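Side-chain contacts in putative (Helicobacter pylori, PDB 4O8S), which belongs to the nucleotidyltransferase superfamily, in the AbiEii toxin family, and probably transfers a nucleotidyl group from a nucleoside triphosphate to an acceptor: residues 113-116 with 121-124; 108-113 with 126-131; 23-28 with 102-107; 37-42 with 153-158; 132-137 with 169-174. All blocks are in the same frame, centred on the assembly; numbering follows the deposited sequence.

Contact 1. Residues 113-116 with 121-124; sequences SEVN and MRIA
Val-115 and Asn-116 meet Arg-122 and Ile-123 across an antiparallel beta hairpin, in which strand 115-118 turns back on strand 121-124. The pairing illustrates how a small two-stranded unit is held by its backbone while its side chains serve its surroundings. Arg-122 and Ala-124 form backbone hydrogen bonds with Leu-27, joining strand 121-124 to the segment that carries strand 26-27. Asn-116 and Ile-123 form a hydrogen-bonded pair with both bonds made. Asn-116 N gives to Ile-123 O at 2.9 Å. Ile-123 N returns a straighter bond to Asn-116 O, also 2.9 Å, with 166° at the hydrogen. The same Asn-116 O accepts a CA-H...O contact from Arg-122 CA at 3.4 Å, so one carbonyl oxygen is touched by two successive residues of the opposite strand. The side chains of Asn-116 and Ile-123 lie on one face of the hairpin. There Tyr-37 OH is hydrogen-bonded both to Asn-116 ND2 and to Ala-124 O, linking the two strands a second time. Arg-122 carries the side-chain part of the contact. Its chain is bent at chi3 (45°), which folds the guanidinium back over Val-115. Met-25 O at NE and Pro-24 O at NH2 grip the group and should restrict its rotation; Glu-112 is a salt-bridge partner of NH1. Val-115 sets CG1 anti to its backbone N (chi1 178°), placing that methyl over one face of the guanidinium, toward its rim. CG1 comes within 3.7 Å of Arg-122 NH1, while the other methyl, CG2, lies 3.9 Å from Arg-122 NH2.

Contact 2. Residues 108-113 with 126-131; sequences DAPKES and IERIID
The guanidinium of Arg-128 has the ring of Pro-110 over one face and the backbone carbonyl of Asp-108 at its edge. Pro-110 CB sits 3.4 Å from Arg-128 NH1, and Pro-110 CD 3.3 Å from Arg-128 NH2, so the pyrrolidine spans the flat group from one terminal nitrogen to the other, crossing the arginine at about a right angle. At the edge, Arg-128 NH2 donates to Asp-108 O over 2.7 Å. The oxygen lies almost in the guanidinium plane, yet the donor stands well above the plane of the carbonyl, and the bond is bent to 136° at the hydrogen. Through its extended chain, Arg-128 ties the loop between strands 98-106 and 115-118 to the start of helix 126-139. The carboxylate of Asp-108 is a looser partner: its OD1 is 3.9 Å from Arg-128 NH2 and well out of the guanidinium plane, a long salt bridge resting on charge alone, with water 1 weakly linking the same two atoms. Asp-108 OD2 is bonded instead to Ser-105 OG. Since Asp-49 also forms a salt bridge with NH2, a single nitrogen answers several oxygens at this surface site, and its positive charge probably eases the closeness of the Asp-49 and Asp-108 carboxylates.

Contact 3. Residues 23-28 with 102-107; sequences TPMVLK and LEISYR
Met-25, modelled as selenomethionine, and Ile-104 cross at about a right angle, and their backbones do much the same: the directions of 25-28 and 102-105 lie 97° apart. The Met-25 chain is bent at chi2 and chi3 (-89° and -85°), which curls its terminal methyl over the end of the isoleucine. CE rests 3.6 Å from Ile-104 CD1. The selenium lies alongside both isoleucine branches, with Met-25 SE 3.9 Å from Ile-104 CG2 and equally far from CD1. Leu-102 is at the limit of contact, its CD2 4.5 Å from Met-25 CE. Phe-48 and Leu-56 close round the same apolar patch, while Thr-23 OG1 accepts from Met-25 N in an ST turn. On the other face of strand 98-106, Lys-28 stretches out fully beyond CG and brings NZ to 3.9 Å from Ser-105 CB, a contact in passing, because the ammonium is paired with Asp-49 and Ser-105 OG is bonded to Asp-108 OD2. Strands 26-27 and 98-106 both pair with strand 46-50, the first antiparallel and the second parallel. The buried apolar face is backed by helix 56-63, which fits the mixed alpha/beta sheet of the nucleotidyltransferase fold. Around the polar face lie Lys-28, Asp-47 and Glu-103, and acids on neighbouring strands there are consistent with the acidic active-site cluster of that superfamily.

Contact 4. Residues 37-42 with 153-158; sequences YGLNRF and LHFLAK
The backbone of Leu-39 runs past Phe-155 with their CA atoms 7.1 Å apart, where the loop after helix 29-36 passes beside helix 147-159. Tyr-37 is the first residue to leave helical geometry, Gly-38 takes a positive phi as the chain moves off, and the loop then passes across helix 147-159 rather than along it. Three successive residues present main-chain atoms to one phenylalanine ring. Phe-155, its CG anti to the backbone N (chi1 168°), points from the helix into the loop. Over one ring face stands Leu-39 CA, 3.9 Å from the ring centroid and 25° off the normal, a CH-pi contact made by the backbone rather than by a side-chain methyl. The leucine side chain continues toward the root of the ring, where its CD1 lies 3.8 Å from Phe-155 CG. Tyr-37 O sits at the ring edge, 3.4 Å from Phe-155 CZ, and is hydrogen-bonded to Tyr-160 OH. The carbonyl of Gly-38 approaches obliquely, its O 3.5 Å from Phe-155 CE1. Farther round, Asn-40 OD1 comes to 3.7 Å from Phe-155 CD1, the amide tilted 33° against the ring as the two side chains run past each other in opposite directions. His-159 meets the same phenylalanine from its own helix. The loop is thus held by shape and by weak contacts with a single aromatic ring, while Arg-41 adds salt bridges to Asp-152 and Glu-30. This is the packing of a loop against a helix, and it joins the alpha/beta part of the nucleotidyltransferase fold to the helices that follow in the chain.

Contact 5. Residues 132-137 with 169-174; sequences NKLCAC and ASRLKD
Leu-134 and Arg-171 bring together helices 126-139 and 166-176, a helix-helix packing contact in the helical part of this nucleotidyltransferase-superfamily protein. Their axes are 10.6 Å apart at closest approach and inclined at 34°. Apolar packing supplies the inner side of the contact. Leu-134 points toward the other helix, and its CD2 lies 4.1 Å from Leu-172 CA and 4.3 Å from Leu-172 CD1, while CD1 comes to 4.0 Å from Arg-171 CB. The cluster continues on both flanks: Leu-153 of helix 147-159 touches Leu-134, and Leu-209 and Ala-213 of helix 202-231 cover Leu-172. Thus the interface is one seam of a larger helical assembly rather than an isolated pair. Electrostatic interactions work along the outer side. Arg-171 forms salt bridges through NH1 to Asp-131 and through NE to Asp-139, residues of the facing helix that bracket the segment 132-137. With one acid before and one after, Asp-131 and Asp-139 hold the guanidinium from two points of helix 126-139, which should limit its rotation, a good example of a charged residue binding two helices beside an apolar seam. The third kind of contact lies between these two, where the aliphatic and sulfur atoms of the first helix meet the flat group itself. A bend at chi3 (66°) brings the guanidinium over Leu-134, whose CB rests on one face at 3.6 Å from Arg-171 NH2. At the edge, near the plane of the group, Cys-135 SG lies 3.5 Å from the same NH2.

How the contacts relate
Contact 3 is the buried one, dominated by apolar side chains, whereas contact 2 lies at the surface and turns on one arginine. The other three are partly buried: contact 1 is backbone pairing with an arginine over a valine, contact 4 a ring against loop carbonyls and a CA-H, and contact 5 leucine packing beside an arginine. Contacts 1, 2 and 3 are neighbours: Pro-110 of contact 2 packs on Val-26 of contact 3 and on Val-115 of contact 1. Helix 126-139 serves both contact 2 and contact 5, first through its beginning and then farther along. Contact 4 reaches both ways, with Tyr-37 OH bonded to the hairpin of contact 1 and Leu-153 packed on Leu-134 of contact 5.

Contact 1. Residues 113-116 with 121-124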
# COMPACT_ATOMS: atom_id res chain seq x y z
N SER A 113 6.34 12.85 12.98
CA SER A 113 4.97 12.98 13.47
C SER A 113 3.93 12.53 12.44
O SER A 113 2.72 12.58 12.71
CB SER A 113 4.69 14.43 13.91
OG SER A 113 4.83 15.33 12.83
N GLU A 114 4.38 12.09 11.26
CA GLU A 114 3.49 11.50 10.26
C GLU A 114 3.63 9.98 10.22
O GLU A 114 3.17 9.32 9.28
CB GLU A 114 3.77 12.05 8.86
CG GLU A 114 3.51 13.54 8.69
CD GLU A 114 2.37 14.04 9.58
OE1 GLU A 114 1.19 13.78 9.25
OE2 GLU A 114 2.67 14.70 10.60
N VAL A 115 4.26 9.42 11.24
CA VAL A 115 4.45 7.98 11.33
C VAL A 115 3.52 7.37 12.38
O VAL A 115 3.46 7.86 13.51
CB VAL A 115 5.91 7.65 11.70
CG1 VAL A 115 6.13 6.13 11.83
CG2 VAL A 115 6.87 8.24 10.66
N ASN A 116 2.81 6.30 12.01
CA ASN A 116 2.08 5.47 12.97
C ASN A 116 2.93 4.28 13.36
O ASN A 116 3.82 3.86 12.59
CB ASN A 116 0.79 4.90 12.37
CG ASN A 116 -0.30 5.94 12.22
OD1 ASN A 116 -0.26 7.00 12.86
ND2 ASN A 116 -1.30 5.64 11.38
N MSE A 121 5.23 -1.98 14.21
CA MSE A 121 5.74 -1.64 12.88
C MSE A 121 5.50 -0.18 12.54
O MSE A 121 4.37 0.31 12.70
CB MSE A 121 5.06 -2.51 11.83
CG MSE A 121 5.31 -3.99 12.02
SE MSE A 121 4.32 -5.05 10.65
CE MSE A 121 2.53 -4.97 11.44
N ARG A 122 6.54 0.50 12.06
CA ARG A 122 6.42 1.89 11.61
C ARG A 122 5.78 1.93 10.22
O ARG A 122 6.31 1.35 9.25
CB ARG A 122 7.80 2.55 11.57
CG ARG A 122 8.46 2.71 12.96
CD ARG A 122 9.94 3.13 12.84
NE ARG A 122 10.16 4.20 11.86
CZ ARG A 122 9.99 5.50 12.12
NH1 ARG A 122 9.56 5.89 13.32
NH2 ARG A 122 10.22 6.41 11.18
N ILE A 123 4.64 2.60 10.12
CA ILE A 123 3.82 2.54 8.91
C ILE A 123 3.29 3.93 8.61
O ILE A 123 3.02 4.71 9.54
CB ILE A 123 2.65 1.53 9.10
CG1 ILE A 123 3.18 0.12 9.35
CG2 ILE A 123 1.74 1.48 7.89
CD1 ILE A 123 2.10 -0.98 9.23
N ALA A 124 3.12 4.25 7.32
CA ALA A 124 2.61 5.55 6.90
C ALA A 124 1.16 5.72 7.35
O ALA A 124 0.42 4.72 7.44
CB ALA A 124 2.68 5.68 5.38

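Contact 2. Residues 108-113 with 126-131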
# COMPACT_ATOMS: atom_id res chain seq x y z
N ASP A 108 11.82 11.29 0.63
CA ASP A 108 10.39 11.28 0.40
C ASP A 108 9.85 11.50 1.80
O ASP A 108 8.74 12.00 2.00
CB ASP A 108 9.99 9.89 -0.08
CG ASP A 108 8.84 9.90 -1.08
OD1 ASP A 108 7.85 10.63 -0.85
OD2 ASP A 108 8.94 9.15 -2.08
N ALA A 109 10.71 11.16 2.76
CA ALA A 109 10.35 10.83 4.14
C ALA A 109 9.30 11.68 4.82
O ALA A 109 9.36 12.92 4.78
CB ALA A 109 11.60 10.74 5.00
N PRO A 110 8.34 11.02 5.48
CA PRO A 110 7.38 11.71 6.34
C PRO A 110 8.12 12.29 7.54
O PRO A 110 9.15 11.75 7.95
CB PRO A 110 6.45 10.58 6.80
CG PRO A 110 7.27 9.33 6.69
CD PRO A 110 8.17 9.55 5.51
N LYS A 111 7.61 13.39 8.08
CA LYS A 111 8.07 13.87 9.38
C LYS A 111 7.81 12.76 10.40
O LYS A 111 6.88 11.96 10.22
CB LYS A 111 7.34 15.16 9.77
CG LYS A 111 7.67 16.36 8.88
CD LYS A 111 6.87 17.60 9.27
CE LYS A 111 7.12 18.00 10.73
NZ LYS A 111 6.59 19.37 11.05
N GLU A 112 8.61 12.70 11.45
CA GLU A 112 8.42 11.68 12.47
C GLU A 112 7.01 11.70 13.07
O GLU A 112 6.52 10.69 13.58
CB GLU A 112 9.48 11.80 13.57
CG GLU A 112 9.74 10.51 14.33
CD GLU A 112 10.12 9.35 13.42
OE1 GLU A 112 10.73 9.57 12.35
OE2 GLU A 112 9.79 8.19 13.77
N SER A 113 6.34 12.85 12.98
CA SER A 113 4.97 12.98 13.47
C SER A 113 3.93 12.53 12.44
O SER A 113 2.72 12.58 12.71
CB SER A 113 4.69 14.43 13.91
OG SER A 113 4.83 15.33 12.83
N ILE A 126 -2.83 6.68 6.98
CA ILE A 126 -3.79 6.34 5.94
C ILE A 126 -3.91 7.46 4.91
O ILE A 126 -3.99 7.19 3.69
CB ILE A 126 -5.20 6.08 6.54
CG1 ILE A 126 -5.23 4.77 7.31
CG2 ILE A 126 -6.26 6.03 5.44
CD1 ILE A 126 -5.21 3.58 6.40
N GLU A 127 -3.94 8.70 5.36
CA GLU A 127 -4.14 9.79 4.42
C GLU A 127 -2.98 9.91 3.42
O GLU A 127 -3.18 10.29 2.28
CB GLU A 127 -4.46 11.14 5.12
CG GLU A 127 -3.45 11.61 6.15
CD GLU A 127 -3.56 13.12 6.44
OE1 GLU A 127 -2.58 13.70 6.98
OE2 GLU A 127 -4.62 13.72 6.12
N ARG A 128 -1.77 9.55 3.85
CA ARG A 128 -0.63 9.56 2.93
C ARG A 128 -0.77 8.41 1.92
O ARG A 128 -0.50 8.57 0.73
CB ARG A 128 0.67 9.43 3.73
CG ARG A 128 1.98 9.66 2.95
CD ARG A 128 3.16 9.62 3.94
NE ARG A 128 4.50 9.68 3.34
CZ ARG A 128 5.32 10.73 3.39
NH1 ARG A 128 4.94 11.85 4.01
NH2 ARG A 128 6.52 10.67 2.83
N ILE A 129 -1.23 7.26 2.39
CA ILE A 129 -1.47 6.15 1.48
C ILE A 129 -2.52 6.51 0.42
O ILE A 129 -2.34 6.22 -0.76
CB ILE A 129 -1.83 4.86 2.23
CG1 ILE A 129 -0.68 4.50 3.18
CG2 ILE A 129 -2.10 3.74 1.23
CD1 ILE A 129 -1.03 3.48 4.27
N ILE A 130 -3.61 7.15 0.84
CA ILE A 130 -4.66 7.57 -0.08
C ILE A 130 -4.08 8.53 -1.13
O ILE A 130 -4.31 8.36 -2.33
CB ILE A 130 -5.80 8.32 0.67
CG1 ILE A 130 -6.49 7.41 1.69
CG2 ILE A 130 -6.85 8.81 -0.32
CD1 ILE A 130 -7.56 8.10 2.50
N ASP A 131 -3.36 9.54 -0.65
CA ASP A 131 -2.76 10.59 -1.49
C ASP A 131 -1.85 9.96 -2.55
O ASP A 131 -1.96 10.26 -3.74
CB ASP A 131 -1.99 11.56 -0.59
CG ASP A 131 -1.48 12.80 -1.32
OD1 ASP A 131 -2.09 13.23 -2.33
OD2 ASP A 131 -0.46 13.36 -0.86
O HOH W 1 5.76 8.63 0.47

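Contact 3. Residues 23-28 with 102-107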
# COMPACT_ATOMS: atom_id res chain seq x y z
N THR A 23 14.54 1.89 13.42
CA THR A 23 15.20 2.73 12.41
C THR A 23 14.20 3.79 11.94
O THR A 23 13.05 3.79 12.39
CB THR A 23 15.62 1.89 11.20
OG1 THR A 23 14.46 1.59 10.41
CG2 THR A 23 16.30 0.60 11.65
N PRO A 24 14.63 4.71 11.05
CA PRO A 24 13.61 5.68 10.60
C PRO A 24 12.79 5.19 9.40
O PRO A 24 12.02 5.97 8.85
CB PRO A 24 14.44 6.90 10.19
CG PRO A 24 15.87 6.63 10.68
CD PRO A 24 15.99 5.14 10.66
N MSE A 25 12.96 3.93 9.01
CA MSE A 25 12.21 3.34 7.89
C MSE A 25 10.69 3.34 8.14
O MSE A 25 10.24 2.92 9.20
CB MSE A 25 12.65 1.89 7.68
CG MSE A 25 14.10 1.76 7.28
SE MSE A 25 14.27 1.85 5.30
CE MSE A 25 13.94 0.00 4.85
N VAL A 26 9.92 3.80 7.16
CA VAL A 26 8.46 3.82 7.26
C VAL A 26 7.86 3.02 6.10
O VAL A 26 8.06 3.38 4.92
CB VAL A 26 7.92 5.26 7.14
CG1 VAL A 26 6.38 5.29 7.36
CG2 VAL A 26 8.67 6.19 8.11
N LEU A 27 7.14 1.94 6.44
CA LEU A 27 6.43 1.13 5.43
C LEU A 27 5.26 1.91 4.86
O LEU A 27 4.51 2.54 5.61
CB LEU A 27 5.91 -0.16 6.06
CG LEU A 27 5.31 -1.28 5.20
CD1 LEU A 27 6.41 -1.99 4.39
CD2 LEU A 27 4.54 -2.29 6.08
N LYS A 28 5.12 1.89 3.54
CA LYS A 28 4.03 2.59 2.90
C LYS A 28 3.35 1.68 1.88
O LYS A 28 3.59 0.48 1.85
CB LYS A 28 4.53 3.86 2.20
CG LYS A 28 5.61 3.56 1.15
CD LYS A 28 6.05 4.84 0.42
CE LYS A 28 7.17 4.50 -0.59
NZ LYS A 28 7.62 5.72 -1.32
N LEU A 102 12.14 -5.41 -2.22
CA LEU A 102 12.17 -4.40 -1.16
C LEU A 102 12.69 -3.10 -1.76
O LEU A 102 13.80 -3.05 -2.29
CB LEU A 102 13.07 -4.85 -0.01
CG LEU A 102 12.97 -4.16 1.35
CD1 LEU A 102 13.61 -5.05 2.40
CD2 LEU A 102 13.66 -2.80 1.35
N GLU A 103 11.87 -2.06 -1.70
CA GLU A 103 12.24 -0.77 -2.24
C GLU A 103 12.21 0.34 -1.20
O GLU A 103 11.34 0.36 -0.31
CB GLU A 103 11.32 -0.39 -3.39
CG GLU A 103 11.52 -1.21 -4.65
CD GLU A 103 11.16 -0.41 -5.89
OE1 GLU A 103 11.36 0.84 -5.86
OE2 GLU A 103 10.68 -1.02 -6.87
N ILE A 104 13.15 1.27 -1.32
CA ILE A 104 13.20 2.41 -0.43
C ILE A 104 13.32 3.69 -1.24
O ILE A 104 14.09 3.75 -2.22
CB ILE A 104 14.40 2.33 0.53
CG1 ILE A 104 14.59 0.89 1.03
CG2 ILE A 104 14.25 3.32 1.69
CD1 ILE A 104 15.83 0.71 1.91
N SER A 105 12.57 4.71 -0.83
CA SER A 105 12.74 6.06 -1.35
C SER A 105 13.30 6.96 -0.24
O SER A 105 12.75 6.98 0.86
CB SER A 105 11.42 6.62 -1.88
OG SER A 105 11.53 8.02 -2.09
N TYR A 106 14.39 7.69 -0.53
CA TYR A 106 15.01 8.61 0.44
C TYR A 106 14.53 10.06 0.22
O TYR A 106 14.13 10.40 -0.89
CB TYR A 106 16.55 8.48 0.40
CG TYR A 106 17.02 7.06 0.66
CD1 TYR A 106 17.08 6.56 1.95
CD2 TYR A 106 17.38 6.22 -0.39
CE1 TYR A 106 17.47 5.26 2.20
CE2 TYR A 106 17.78 4.90 -0.14
CZ TYR A 106 17.82 4.44 1.16
OH TYR A 106 18.22 3.14 1.44
N ARG A 107 14.53 10.89 1.27
CA ARG A 107 13.97 12.27 1.24
C ARG A 107 12.55 12.40 0.64
O ARG A 107 12.13 13.47 0.19
CB ARG A 107 14.93 13.26 0.57
CG ARG A 107 14.77 14.73 1.02
CD ARG A 107 15.34 14.96 2.41
NE ARG A 107 14.32 15.05 3.45
CZ ARG A 107 14.59 15.22 4.74
NH1 ARG A 107 15.84 15.31 5.15
NH2 ARG A 107 13.60 15.29 5.63

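Contact 4. Residues 37-42 with 153-158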
# COMPACT_ATOMS: atom_id res chain seq x y z
N TYR A 37 -3.40 -2.26 8.15
CA TYR A 37 -4.75 -1.72 8.14
C TYR A 37 -5.86 -2.67 7.71
O TYR A 37 -6.99 -2.22 7.47
CB TYR A 37 -4.78 -0.44 7.31
CG TYR A 37 -3.86 0.65 7.84
CD1 TYR A 37 -4.13 1.31 9.03
CD2 TYR A 37 -2.71 1.02 7.13
CE1 TYR A 37 -3.30 2.31 9.51
CE2 TYR A 37 -1.86 2.02 7.60
CZ TYR A 37 -2.16 2.66 8.78
OH TYR A 37 -1.34 3.67 9.26
N GLY A 38 -5.56 -3.96 7.62
CA GLY A 38 -6.60 -4.95 7.36
C GLY A 38 -7.04 -5.12 5.91
O GLY A 38 -8.15 -5.61 5.64
N LEU A 39 -6.19 -4.73 4.97
CA LEU A 39 -6.54 -4.91 3.56
C LEU A 39 -6.92 -6.37 3.28
O LEU A 39 -6.22 -7.29 3.73
CB LEU A 39 -5.35 -4.51 2.67
CG LEU A 39 -5.54 -4.62 1.15
CD1 LEU A 39 -6.54 -3.61 0.65
CD2 LEU A 39 -4.18 -4.41 0.44
N ASN A 40 -8.00 -6.60 2.54
CA ASN A 40 -8.48 -7.97 2.33
C ASN A 40 -8.08 -8.57 0.98
O ASN A 40 -8.87 -9.27 0.33
CB ASN A 40 -10.00 -8.06 2.55
CG ASN A 40 -10.77 -7.18 1.61
OD1 ASN A 40 -10.27 -6.13 1.17
ND2 ASN A 40 -11.99 -7.58 1.28
N ARG A 41 -6.85 -8.28 0.54
CA ARG A 41 -6.23 -9.01 -0.55
C ARG A 41 -4.78 -9.12 -0.11
O ARG A 41 -4.34 -8.35 0.74
CB ARG A 41 -6.33 -8.24 -1.87
CG ARG A 41 -5.52 -6.93 -1.91
CD ARG A 41 -5.47 -6.35 -3.32
NE ARG A 41 -4.68 -5.12 -3.40
CZ ARG A 41 -3.35 -5.11 -3.50
NH1 ARG A 41 -2.69 -6.26 -3.53
NH2 ARG A 41 -2.68 -3.96 -3.57
N PHE A 42 -4.06 -10.09 -0.65
CA PHE A 42 -2.65 -10.26 -0.33
C PHE A 42 -1.81 -9.18 -1.01
O PHE A 42 -2.26 -8.57 -1.99
CB PHE A 42 -2.18 -11.65 -0.78
CG PHE A 42 -0.91 -12.11 -0.11
CD1 PHE A 42 -0.79 -12.08 1.27
CD2 PHE A 42 0.15 -12.60 -0.87
CE1 PHE A 42 0.39 -12.51 1.90
CE2 PHE A 42 1.32 -13.03 -0.26
CZ PHE A 42 1.44 -12.99 1.13
N LEU A 153 -8.35 1.66 -3.27
CA LEU A 153 -9.07 2.92 -3.05
C LEU A 153 -10.51 2.66 -2.61
O LEU A 153 -11.05 3.39 -1.78
CB LEU A 153 -9.05 3.82 -4.29
CG LEU A 153 -7.75 4.62 -4.46
CD1 LEU A 153 -7.79 5.42 -5.76
CD2 LEU A 153 -7.55 5.55 -3.26
N HIS A 154 -11.12 1.61 -3.17
CA HIS A 154 -12.45 1.18 -2.76
C HIS A 154 -12.42 0.72 -1.30
O HIS A 154 -13.28 1.10 -0.51
CB HIS A 154 -12.93 0.07 -3.69
CG HIS A 154 -14.19 -0.60 -3.25
ND1 HIS A 154 -14.20 -1.66 -2.36
CD2 HIS A 154 -15.49 -0.36 -3.57
CE1 HIS A 154 -15.45 -2.05 -2.16
NE2 HIS A 154 -16.25 -1.28 -2.87
N PHE A 155 -11.42 -0.09 -0.95
CA PHE A 155 -11.24 -0.56 0.42
C PHE A 155 -11.10 0.62 1.37
O PHE A 155 -11.67 0.63 2.49
CB PHE A 155 -9.97 -1.41 0.51
CG PHE A 155 -9.53 -1.70 1.92
CD1 PHE A 155 -10.10 -2.76 2.63
CD2 PHE A 155 -8.55 -0.92 2.54
CE1 PHE A 155 -9.72 -3.02 3.93
CE2 PHE A 155 -8.16 -1.18 3.86
CZ PHE A 155 -8.74 -2.24 4.56
N LEU A 156 -10.31 1.61 0.95
CA LEU A 156 -10.08 2.80 1.77
C LEU A 156 -11.34 3.64 1.95
O LEU A 156 -11.66 4.05 3.05
CB LEU A 156 -8.95 3.64 1.16
CG LEU A 156 -7.57 2.99 1.41
CD1 LEU A 156 -6.53 3.58 0.49
CD2 LEU A 156 -7.13 3.19 2.87
N ALA A 157 -12.06 3.90 0.86
CA ALA A 157 -13.30 4.67 0.94
C ALA A 157 -14.34 3.95 1.80
O ALA A 157 -15.12 4.58 2.53
CB ALA A 157 -13.85 4.94 -0.46
N LYS A 158 -14.36 2.63 1.71
CA LYS A 158 -15.36 1.84 2.42
C LYS A 158 -15.07 1.73 3.92
O LYS A 158 -15.99 1.81 4.74
CB LYS A 158 -15.45 0.43 1.81
CG LYS A 158 -16.66 -0.40 2.28
CD LYS A 158 -16.62 -1.81 1.68
CE LYS A 158 -17.86 -2.63 2.05
NZ LYS A 158 -18.93 -2.55 1.00

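Contact 5. Residues 132-137 with 169-174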
# COMPACT_ATOMS: atom_id res chain seq x y z
N ASN A 132 -0.98 9.05 -2.12
CA ASN A 132 -0.11 8.36 -3.05
C ASN A 132 -0.83 7.42 -4.02
O ASN A 132 -0.38 7.23 -5.14
CB ASN A 132 0.98 7.59 -2.30
CG ASN A 132 1.94 8.52 -1.57
OD1 ASN A 132 1.95 9.73 -1.82
ND2 ASN A 132 2.73 7.97 -0.65
N LYS A 133 -1.94 6.83 -3.59
CA LYS A 133 -2.71 5.97 -4.49
C LYS A 133 -3.35 6.81 -5.60
O LYS A 133 -3.34 6.44 -6.77
CB LYS A 133 -3.79 5.19 -3.73
CG LYS A 133 -3.32 3.87 -3.17
CD LYS A 133 -3.31 2.81 -4.26
CE LYS A 133 -2.62 1.55 -3.79
NZ LYS A 133 -2.71 0.47 -4.83
N LEU A 134 -3.90 7.96 -5.22
CA LEU A 134 -4.55 8.82 -6.20
C LEU A 134 -3.54 9.39 -7.21
O LEU A 134 -3.85 9.47 -8.40
CB LEU A 134 -5.31 9.94 -5.50
CG LEU A 134 -6.59 9.45 -4.82
CD1 LEU A 134 -7.14 10.49 -3.86
CD2 LEU A 134 -7.63 9.07 -5.86
N CYS A 135 -2.35 9.75 -6.73
CA CYS A 135 -1.29 10.22 -7.62
C CYS A 135 -0.96 9.14 -8.65
O CYS A 135 -0.90 9.41 -9.85
CB CYS A 135 -0.03 10.58 -6.83
SG CYS A 135 -0.19 12.11 -5.90
N ALA A 136 -0.77 7.92 -8.17
CA ALA A 136 -0.33 6.83 -9.02
C ALA A 136 -1.36 6.39 -10.05
O ALA A 136 -1.00 5.92 -11.12
CB ALA A 136 0.11 5.62 -8.17
N CYS A 137 -2.64 6.48 -9.72
CA CYS A 137 -3.63 5.95 -10.64
C CYS A 137 -4.47 7.04 -11.30
O CYS A 137 -5.22 6.74 -12.23
CB CYS A 137 -4.55 4.94 -9.95
SG CYS A 137 -5.82 5.70 -8.89
N ALA A 169 -11.17 13.58 -1.15
CA ALA A 169 -12.51 13.18 -1.58
C ALA A 169 -12.82 13.72 -2.97
O ALA A 169 -13.37 13.00 -3.82
CB ALA A 169 -13.56 13.66 -0.59
N SER A 170 -12.45 14.97 -3.20
CA SER A 170 -12.72 15.59 -4.49
C SER A 170 -12.00 14.84 -5.60
O SER A 170 -12.58 14.57 -6.66
CB SER A 170 -12.33 17.07 -4.49
OG SER A 170 -12.55 17.63 -5.78
N ARG A 171 -10.74 14.49 -5.35
CA ARG A 171 -9.95 13.75 -6.33
C ARG A 171 -10.50 12.33 -6.52
O ARG A 171 -10.52 11.82 -7.64
CB ARG A 171 -8.48 13.70 -5.90
CG ARG A 171 -7.82 15.08 -5.78
CD ARG A 171 -6.56 15.04 -4.90
NE ARG A 171 -5.49 14.24 -5.51
CZ ARG A 171 -4.43 13.78 -4.84
NH1 ARG A 171 -4.28 14.04 -3.54
NH2 ARG A 171 -3.51 13.05 -5.47
N LEU A 172 -10.95 11.71 -5.44
CA LEU A 172 -11.48 10.35 -5.51
C LEU A 172 -12.75 10.34 -6.35
O LEU A 172 -12.95 9.45 -7.18
CB LEU A 172 -11.78 9.81 -4.12
CG LEU A 172 -12.34 8.38 -4.06
CD1 LEU A 172 -11.25 7.36 -4.39
CD2 LEU A 172 -12.94 8.11 -2.69
N LYS A 173 -13.60 11.35 -6.13
CA LYS A 173 -14.82 11.57 -6.89
C LYS A 173 -14.51 11.75 -8.37
O LYS A 173 -15.13 11.13 -9.23
CB LYS A 173 -15.57 12.79 -6.35
CG LYS A 173 -16.95 13.04 -6.97
CD LYS A 173 -17.66 14.22 -6.30
CE LYS A 173 -18.95 14.58 -7.03
NZ LYS A 173 -19.73 15.66 -6.35
N ASP A 174 -13.52 12.60 -8.66
CA ASP A 174 -13.08 12.85 -10.03
C ASP A 174 -12.62 11.54 -10.69
O ASP A 174 -12.98 11.25 -11.83
CB ASP A 174 -11.93 13.86 -10.01
CG ASP A 174 -11.84 14.69 -11.28
OD1 ASP A 174 -12.11 14.16 -12.39
OD2 ASP A 174 -11.49 15.89 -11.17